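Local coordinates for protein UDP-N-Acetylenolpyruvylglucosamine Reductase (Thermus caldophilus, PDB 2GQT) that probably reduces UDP-N-acetylenolpyruvylglucosamine to UDP-N-acetylmuramate with NADPH, using a bound FAD, in the building of the bacterial cell wall, at residues A127-E132 / R164-L169. Sequence-based numbering, arbitrary orientation.
Sequences ALEAVE and RVRLKL
Glu132 and Arg164 face each other across two antiparallel strands, their side chains running side by side, and Arg164 NH1 reaches Glu132 OE2 at 2.7 Å in a salt bridge. OE2 receives it on its syn lone pair, close to the guanidinium plane, while the carboxylate stands nearly perpendicular (88°) to that plane. Thr163 OG1 also bonds OE2, and Arg164 NH2 pairs with Glu68, so two acids share the guanidinium, one at each terminal nitrogen. An alanine in place of Glu132 would probably leave Arg164 NH1 without its carboxylate and Thr163 OG1 without this partner. Beyond the Glu132 N to Arg164 O bond, Arg166 N donates to Ala130 O. Arg166 O then accepts from Glu129 N at 2.8 Å and, weakly, from Ala130 N. This is a classic beta bulge, a worked case of one extra residue being absorbed without breaking the pairing, which resumes with Lys168 N to Ala127 O. Glu129, its CG anti to the carbonyl carbon (chi1 -76°), lays that CG 3.6 Å from Lys168 CB; OE2 stays 4.0 Å from Arg166 NE, and water bridges the two groups, bound weakly on the arginine side. On the buried face, Leu128 CD2 packs 3.9 Å from Val165 CB, backed by Val113 of helix 109-114. The strand pair thus has an apolar face, with Val165 turned to that helix, and a polar one, where a direct ion pair at one end and a probably softer, water-mediated attraction at the bulge both link strands 128-135 and 161-171 of the antiparallel sheet.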
ATOM      1  N   ALA A 127       4.827 -14.848   0.390  1.00 13.02           N
ATOM      2  CA  ALA A 127       4.728 -15.022   1.840  1.00 12.33           C
ATOM      3  C   ALA A 127       3.347 -15.451   2.313  1.00 11.59           C
ATOM      4  O   ALA A 127       3.070 -15.437   3.509  1.00 11.71           O
ATOM      5  CB  ALA A 127       5.154 -13.740   2.566  1.00 13.13           C
ATOM      6  N   LEU A 128       2.483 -15.841   1.376  1.00 11.00           N
ATOM      7  CA  LEU A 128       1.113 -16.207   1.711  1.00 10.69           C
ATOM      8  C   LEU A 128       0.872 -17.702   1.639  1.00 10.86           C
ATOM      9  O   LEU A 128       1.327 -18.357   0.696  1.00 11.53           O
ATOM     10  CB  LEU A 128       0.127 -15.494   0.774  1.00 10.43           C
ATOM     11  CG  LEU A 128       0.054 -13.963   0.883  1.00  9.72           C
ATOM     12  CD1 LEU A 128      -0.818 -13.404  -0.224  1.00 10.75           C
ATOM     13  CD2 LEU A 128      -0.447 -13.516   2.259  1.00 10.86           C
ATOM     14  N   GLU A 129       0.147 -18.227   2.625  1.00 10.81           N
ATOM     15  CA  GLU A 129      -0.392 -19.594   2.581  1.00 12.42           C
ATOM     16  C   GLU A 129      -1.891 -19.621   2.304  1.00 11.55           C
ATOM     17  O   GLU A 129      -2.382 -20.528   1.624  1.00 11.82           O
ATOM     18  CB  GLU A 129      -0.132 -20.330   3.899  1.00 13.40           C
ATOM     19  CG  GLU A 129       1.296 -20.812   4.076  1.00 15.79           C
ATOM     20  CD  GLU A 129       1.545 -21.519   5.402  1.00 15.85           C
ATOM     21  OE1 GLU A 129       2.615 -22.144   5.518  1.00 21.42           O
ATOM     22  OE2 GLU A 129       0.700 -21.438   6.322  1.00 19.22           O
ATOM     23  N   ALA A 130      -2.617 -18.642   2.838  1.00 10.99           N
ATOM     24  CA  ALA A 130      -4.058 -18.551   2.662  1.00 10.44           C
ATOM     25  C   ALA A 130      -4.495 -17.115   2.834  1.00  9.76           C
ATOM     26  O   ALA A 130      -3.837 -16.337   3.534  1.00 10.27           O
ATOM     27  CB  ALA A 130      -4.790 -19.447   3.650  1.00 11.58           C
ATOM     28  N   VAL A 131      -5.613 -16.768   2.206  1.00  9.55           N
ATOM     29  CA  VAL A 131      -6.160 -15.420   2.251  1.00  9.42           C
ATOM     30  C   VAL A 131      -7.672 -15.507   2.410  1.00  8.65           C
ATOM     31  O   VAL A 131      -8.357 -16.134   1.583  1.00  9.63           O
ATOM     32  CB  VAL A 131      -5.841 -14.630   0.959  1.00  9.33           C
ATOM     33  CG1 VAL A 131      -6.388 -13.210   1.045  1.00  9.68           C
ATOM     34  CG2 VAL A 131      -4.335 -14.608   0.688  1.00 10.13           C
ATOM     35  N   GLU A 132      -8.195 -14.873   3.455  1.00  8.85           N
ATOM     36  CA  GLU A 132      -9.639 -14.744   3.622  1.00  8.85           C
ATOM     37  C   GLU A 132     -10.081 -13.472   2.912  1.00  8.90           C
ATOM     38  O   GLU A 132      -9.501 -12.401   3.126  1.00  8.69           O
ATOM     39  CB  GLU A 132     -10.030 -14.700   5.096  1.00  9.55           C
ATOM     40  CG  GLU A 132     -11.530 -14.717   5.322  1.00 10.36           C
ATOM     41  CD  GLU A 132     -11.887 -14.614   6.785  1.00 11.44           C
ATOM     42  OE1 GLU A 132     -12.308 -15.630   7.380  1.00 13.76           O
ATOM     43  OE2 GLU A 132     -11.742 -13.514   7.340  1.00 12.11           O
ATOM     44  N   ARG A 164      -8.016 -11.231   6.336  1.00  9.21           N
ATOM     45  CA  ARG A 164      -7.126 -12.040   7.163  1.00 10.15           C
ATOM     46  C   ARG A 164      -6.250 -12.887   6.252  1.00  8.99           C
ATOM     47  O   ARG A 164      -6.706 -13.294   5.191  1.00  9.21           O
ATOM     48  CB  ARG A 164      -8.018 -13.007   7.951  1.00 13.13           C
ATOM     49  CG  ARG A 164      -7.692 -13.292   9.366  1.00 15.29           C
ATOM     50  CD  ARG A 164      -8.953 -13.903   9.962  1.00 16.43           C
ATOM     51  NE  ARG A 164      -9.516 -12.967  10.916  1.00 18.10           N
ATOM     52  CZ  ARG A 164     -10.717 -12.397  10.876  1.00 18.55           C
ATOM     53  NH1 ARG A 164     -11.608 -12.658   9.925  1.00 18.70           N
ATOM     54  NH2 ARG A 164     -11.036 -11.560  11.847  1.00 19.47           N
ATOM     55  N   VAL A 165      -5.026 -13.187   6.673  1.00  8.58           N
ATOM     56  CA  VAL A 165      -4.147 -14.073   5.915  1.00  8.74           C
ATOM     57  C   VAL A 165      -3.439 -15.070   6.831  1.00  8.82           C
ATOM     58  O   VAL A 165      -3.349 -14.855   8.045  1.00  8.72           O
ATOM     59  CB  VAL A 165      -3.077 -13.295   5.089  1.00  8.32           C
ATOM     60  CG1 VAL A 165      -3.715 -12.256   4.181  1.00  8.82           C
ATOM     61  CG2 VAL A 165      -2.019 -12.658   5.988  1.00  9.04           C
ATOM     62  N   ARG A 166      -2.914 -16.130   6.228  1.00  9.38           N
ATOM     63  CA  ARG A 166      -1.938 -16.997   6.859  1.00 10.02           C
ATOM     64  C   ARG A 166      -0.650 -16.793   6.101  1.00 10.32           C
ATOM     65  O   ARG A 166      -0.646 -16.775   4.875  1.00 10.30           O
ATOM     66  CB  ARG A 166      -2.352 -18.464   6.784  1.00  9.87           C
ATOM     67  CG  ARG A 166      -3.671 -18.795   7.445  1.00 11.34           C
ATOM     68  CD  ARG A 166      -3.842 -20.290   7.514  1.00 14.83           C
ATOM     69  NE  ARG A 166      -2.750 -20.857   8.299  1.00 15.24           N
ATOM     70  CZ  ARG A 166      -2.835 -21.218   9.582  1.00 14.34           C
ATOM     71  NH1 ARG A 166      -3.993 -21.144  10.218  1.00 16.24           N
ATOM     72  NH2 ARG A 166      -1.763 -21.688  10.212  1.00 13.42           N
ATOM     73  N   LEU A 167       0.442 -16.655   6.840  1.00 11.24           N
ATOM     74  CA  LEU A 167       1.749 -16.398   6.262  1.00 11.91           C
ATOM     75  C   LEU A 167       2.548 -17.680   6.075  1.00 12.83           C
ATOM     76  O   LEU A 167       2.378 -18.653   6.825  1.00 13.44           O
ATOM     77  CB  LEU A 167       2.525 -15.399   7.129  1.00 11.86           C
ATOM     78  CG  LEU A 167       1.889 -14.024   7.348  1.00 11.24           C
ATOM     79  CD1 LEU A 167       2.708 -13.222   8.352  1.00 10.77           C
ATOM     80  CD2 LEU A 167       1.747 -13.237   6.055  1.00 11.57           C
ATOM     81  N   LYS A 168       3.429 -17.661   5.082  1.00 14.17           N
ATOM     82  CA  LYS A 168       4.330 -18.766   4.803  1.00 15.17           C
ATOM     83  C   LYS A 168       5.709 -18.381   5.323  1.00 15.37           C
ATOM     84  O   LYS A 168       6.412 -17.582   4.702  1.00 15.83           O
ATOM     85  CB  LYS A 168       4.372 -19.028   3.294  1.00 16.05           C
ATOM     86  CG  LYS A 168       5.208 -20.226   2.892  1.00 17.75           C
ATOM     87  CD  LYS A 168       5.309 -20.329   1.380  1.00 20.84           C
ATOM     88  CE  LYS A 168       6.218 -21.464   0.958  1.00 22.30           C
ATOM     89  NZ  LYS A 168       6.276 -21.574  -0.523  1.00 24.06           N
ATOM     90  N   LEU A 169       6.072 -18.915   6.483  1.00 15.54           N
ATOM     91  CA  LEU A 169       7.321 -18.549   7.152  1.00 16.32           C
ATOM     92  C   LEU A 169       8.115 -19.785   7.536  1.00 17.13           C
ATOM     93  O   LEU A 169       7.543 -20.864   7.731  1.00 17.49           O
ATOM     94  CB  LEU A 169       7.042 -17.707   8.397  1.00 15.96           C
ATOM     95  CG  LEU A 169       6.154 -16.469   8.235  1.00 15.78           C
ATOM     96  CD1 LEU A 169       5.775 -15.886   9.587  1.00 16.57           C
ATOM     97  CD2 LEU A 169       6.826 -15.419   7.358  1.00 17.30           C
TER
HETATM   98  O   HOH W   1       0.481 -20.127   8.859  1.00 22.28           O
HETATM   99  O   HOH W   2      -1.733 -22.595   6.566  1.00 24.98           O
HETATM  100  O   HOH W   3       1.129 -22.895   8.662  1.00 29.49           O
HETATM  101  O   HOH W   4       6.018 -22.600   6.051  1.00 34.65           O